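Local coordinates for quinone oxidoreductase (Coxiella burnetii, PDB 3TQH), which probably reduces quinones with NADPH, as a member of the medium-chain dehydrogenase/reductase family whose Rossmann-type domain holds the cofactor, at residues A[240-245]-A[264-269]. Sequence-based numbering, arbitrary orientation.
Sequences CIVSVP and FGLLKQ. With NDP (NADPH dihydro-nicotinamide-adenine-dinucleotide phosphate), chain B.
Phe264 and Val242 meet where two parallel strands end, and the backbone does the joining: Phe264 N donates to Ile241 O at 2.7 Å, and Ser243 N to Phe264 O at 2.9 Å, the two bonds clasping Val242 between them. From CB, which points to the same sheet face as that of Phe264, the Val242 side chain forks. CG1, anti to the backbone N (chi1 -179°), reaches Leu266 CB at 4.2 Å and Gly265 O in the loop after the strand, whereas CG2 lies beside Phe264 CB. The ring of Phe264 continues the apolar row, its CE2 4.3 Å from Cys240 CB.

Strand 262-264 is the outermost at this side of the parallel six-stranded sheet of the Rossmann fold, with helix 249-258 making the crossover from strand 239-243. As in other dinucleotide-binding domains, the cofactor lies across the C-terminal ends of the strands, and beyond Ser243 the two backbones stay side by side but no longer bond directly. A water bridges the next pair: it can donate to Ser243 O and accepts from Leu266 N at 2.9 Å. Farther on, the carboxamide of NADPH takes over: its N7N donates to Val244 O and, at 2.7 Å, to Leu266 O, while Lys268 N donates to O7N. These three bonds grip both ends of the amide and limit its rotation, and Val244 CG1 lies over the nicotinamide ring, 3.3 Å from C2N of NADPH.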
loop_
_atom_site.group_PDB
_atom_site.type_symbol
_atom_site.label_atom_id
_atom_site.label_comp_id
_atom_site.label_asym_id
_atom_site.label_seq_id
_atom_site.Cartn_x
_atom_site.Cartn_y
_atom_site.Cartn_z
ATOM N N CYS A 240 18.018 -1.609 -12.872
ATOM C CA CYS A 240 16.756 -2.319 -13.024
ATOM C C CYS A 240 15.574 -1.435 -12.652
ATOM O O CYS A 240 15.696 -0.526 -11.834
ATOM C CB CYS A 240 16.741 -3.577 -12.161
ATOM S SG CYS A 240 16.761 -3.225 -10.398
ATOM N N ILE A 241 14.435 -1.713 -13.274
ATOM C CA ILE A 241 13.186 -1.043 -12.943
ATOM C C ILE A 241 12.243 -2.045 -12.269
ATOM O O ILE A 241 12.071 -3.175 -12.734
ATOM C CB ILE A 241 12.532 -0.388 -14.196
ATOM C CG1 ILE A 241 11.221 0.315 -13.831
ATOM C CG2 ILE A 241 12.302 -1.412 -15.319
ATOM C CD1 ILE A 241 10.581 1.034 -15.004
ATOM N N VAL A 242 11.675 -1.624 -11.141
ATOM C CA VAL A 242 10.627 -2.363 -10.453
ATOM C C VAL A 242 9.326 -1.606 -10.669
ATOM O O VAL A 242 9.082 -0.575 -10.035
ATOM C CB VAL A 242 10.913 -2.491 -8.951
ATOM C CG1 VAL A 242 9.813 -3.281 -8.272
ATOM C CG2 VAL A 242 12.269 -3.158 -8.730
ATOM N N SER A 243 8.502 -2.114 -11.582
ATOM C CA SER A 243 7.233 -1.478 -11.901
ATOM C C SER A 243 6.133 -2.116 -11.068
ATOM O O SER A 243 5.784 -3.274 -11.280
ATOM C CB SER A 243 6.934 -1.589 -13.399
ATOM O OG SER A 243 5.984 -0.609 -13.787
ATOM N N VAL A 244 5.593 -1.339 -10.126
ATOM C CA VAL A 244 4.755 -1.852 -9.035
ATOM C C VAL A 244 3.264 -2.047 -9.387
ATOM O O VAL A 244 2.662 -3.026 -8.939
ATOM C CB VAL A 244 4.917 -0.961 -7.765
ATOM C CG1 VAL A 244 3.952 -1.372 -6.654
ATOM C CG2 VAL A 244 6.356 -1.023 -7.266
ATOM N N PRO A 245 2.657 -1.127 -10.172
ATOM C CA PRO A 245 1.283 -1.413 -10.587
ATOM C C PRO A 245 1.242 -2.633 -11.488
ATOM O O PRO A 245 2.005 -2.720 -12.457
ATOM C CB PRO A 245 0.852 -0.146 -11.342
ATOM C CG PRO A 245 1.809 0.908 -10.914
ATOM C CD PRO A 245 3.100 0.195 -10.640
ATOM N N PHE A 264 11.481 -5.795 -13.281
ATOM C CA PHE A 264 10.723 -6.650 -12.380
ATOM C C PHE A 264 9.331 -6.068 -12.168
ATOM O O PHE A 264 9.146 -4.850 -12.192
ATOM C CB PHE A 264 11.413 -6.735 -11.011
ATOM C CG PHE A 264 12.737 -7.441 -11.032
ATOM C CD1 PHE A 264 12.796 -8.826 -11.116
ATOM C CD2 PHE A 264 13.924 -6.721 -10.949
ATOM C CE1 PHE A 264 14.022 -9.488 -11.134
ATOM C CE2 PHE A 264 15.155 -7.373 -10.958
ATOM C CZ PHE A 264 15.207 -8.759 -11.049
ATOM N N GLY A 265 8.359 -6.953 -11.967
ATOM C CA GLY A 265 7.087 -6.571 -11.380
ATOM C C GLY A 265 7.216 -6.701 -9.873
ATOM O O GLY A 265 8.300 -6.972 -9.351
ATOM N N LEU A 266 6.109 -6.503 -9.170
ATOM C CA LEU A 266 6.063 -6.723 -7.734
ATOM C C LEU A 266 4.657 -7.120 -7.321
ATOM O O LEU A 266 3.688 -6.443 -7.678
ATOM C CB LEU A 266 6.480 -5.464 -6.969
ATOM C CG LEU A 266 6.834 -5.710 -5.498
ATOM C CD1 LEU A 266 8.289 -6.136 -5.383
ATOM C CD2 LEU A 266 6.575 -4.482 -4.637
ATOM N N LEU A 267 4.561 -8.231 -6.590
ATOM C CA LEU A 267 3.345 -8.614 -5.882
ATOM C C LEU A 267 3.668 -8.649 -4.393
ATOM O O LEU A 267 4.420 -9.515 -3.928
ATOM C CB LEU A 267 2.853 -9.984 -6.343
ATOM C CG LEU A 267 2.183 -10.038 -7.722
ATOM C CD1 LEU A 267 2.145 -11.471 -8.236
ATOM C CD2 LEU A 267 0.780 -9.434 -7.674
ATOM N N LYS A 268 3.115 -7.684 -3.659
ATOM C CA LYS A 268 3.297 -7.585 -2.215
ATOM C C LYS A 268 2.927 -8.893 -1.526
ATOM O O LYS A 268 1.829 -9.410 -1.715
ATOM C CB LYS A 268 2.435 -6.447 -1.651
ATOM C CG LYS A 268 2.405 -6.371 -0.112
ATOM C CD LYS A 268 1.032 -5.962 0.403
ATOM C CE LYS A 268 -0.008 -7.066 0.274
ATOM N NZ LYS A 268 -1.399 -6.506 0.150
ATOM N N GLN A 269 3.857 -9.419 -0.735
ATOM C CA GLN A 269 3.612 -10.598 0.084
ATOM C C GLN A 269 3.633 -10.213 1.561
ATOM O O GLN A 269 4.373 -9.309 1.959
ATOM C CB GLN A 269 4.686 -11.658 -0.171
ATOM C CG GLN A 269 4.718 -12.214 -1.583
ATOM C CD GLN A 269 5.843 -13.219 -1.770
ATOM O OE1 GLN A 269 6.001 -14.150 -0.975
ATOM N NE2 GLN A 269 6.634 -13.036 -2.823
HETATM P PA NDP B . -1.177 6.703 -4.054
HETATM O O1A NDP B . -2.559 6.990 -4.485
HETATM O O2A NDP B . -1.028 6.835 -2.592
HETATM O O5B NDP B . -0.152 7.710 -4.773
HETATM C C5B NDP B . -0.517 9.068 -4.927
HETATM C C4B NDP B . 0.695 9.883 -5.351
HETATM O O4B NDP B . 0.936 9.680 -6.728
HETATM C C3B NDP B . 0.532 11.387 -5.167
HETATM O O3B NDP B . 1.331 11.822 -4.088
HETATM C C2B NDP B . 0.972 12.004 -6.490
HETATM O O2B NDP B . 1.930 13.027 -6.328
HETATM C C1B NDP B . 1.578 10.827 -7.236
HETATM N N9A NDP B . 1.402 10.866 -8.695
HETATM C C8A NDP B . 0.217 10.816 -9.388
HETATM N N7A NDP B . 0.489 10.849 -10.708
HETATM C C5A NDP B . 1.827 10.918 -10.869
HETATM C C6A NDP B . 2.619 10.981 -12.007
HETATM N N6A NDP B . 2.052 10.977 -13.202
HETATM N N1A NDP B . 3.988 11.052 -11.880
HETATM C C2A NDP B . 4.561 11.055 -10.616
HETATM N N3A NDP B . 3.772 10.986 -9.481
HETATM C C4A NDP B . 2.418 10.923 -9.611
HETATM O O3 NDP B . -0.716 5.246 -4.562
HETATM P PN NDP B . 0.176 4.172 -3.751
HETATM O O1N NDP B . -0.649 3.571 -2.682
HETATM O O2N NDP B . 1.504 4.704 -3.409
HETATM O O5D NDP B . 0.359 3.067 -4.903
HETATM C C5D NDP B . 0.901 3.392 -6.169
HETATM C C4D NDP B . 0.577 2.286 -7.167
HETATM O O4D NDP B . 1.154 1.064 -6.747
HETATM C C3D NDP B . -0.924 2.064 -7.287
HETATM O O3D NDP B . -1.274 1.949 -8.647
HETATM C C2D NDP B . -1.173 0.779 -6.527
HETATM O O2D NDP B . -2.289 0.061 -7.020
HETATM C C1D NDP B . 0.163 0.048 -6.703
HETATM N N1N NDP B . 0.489 -0.935 -5.644
HETATM C C2N NDP B . 0.868 -2.194 -6.039
HETATM C C3N NDP B . 1.140 -3.208 -5.123
HETATM C C7N NDP B . 1.553 -4.579 -5.571
HETATM O O7N NDP B . 1.800 -5.565 -4.591
HETATM N N7N NDP B . 1.669 -4.843 -6.872
HETATM C C4N NDP B . 1.006 -2.895 -3.660
HETATM C C5N NDP B . 0.601 -1.503 -3.294
HETATM C C6N NDP B . 0.367 -0.588 -4.317
HETATM P P2B NDP B . 1.557 14.571 -6.595
HETATM O O1X NDP B . 2.679 15.425 -6.060
HETATM O O2X NDP B . 0.281 14.929 -5.872
HETATM O O3X NDP B . 1.390 14.856 -8.063
HETATM O O HOH W 1 3.973 -5.075 -10.494
#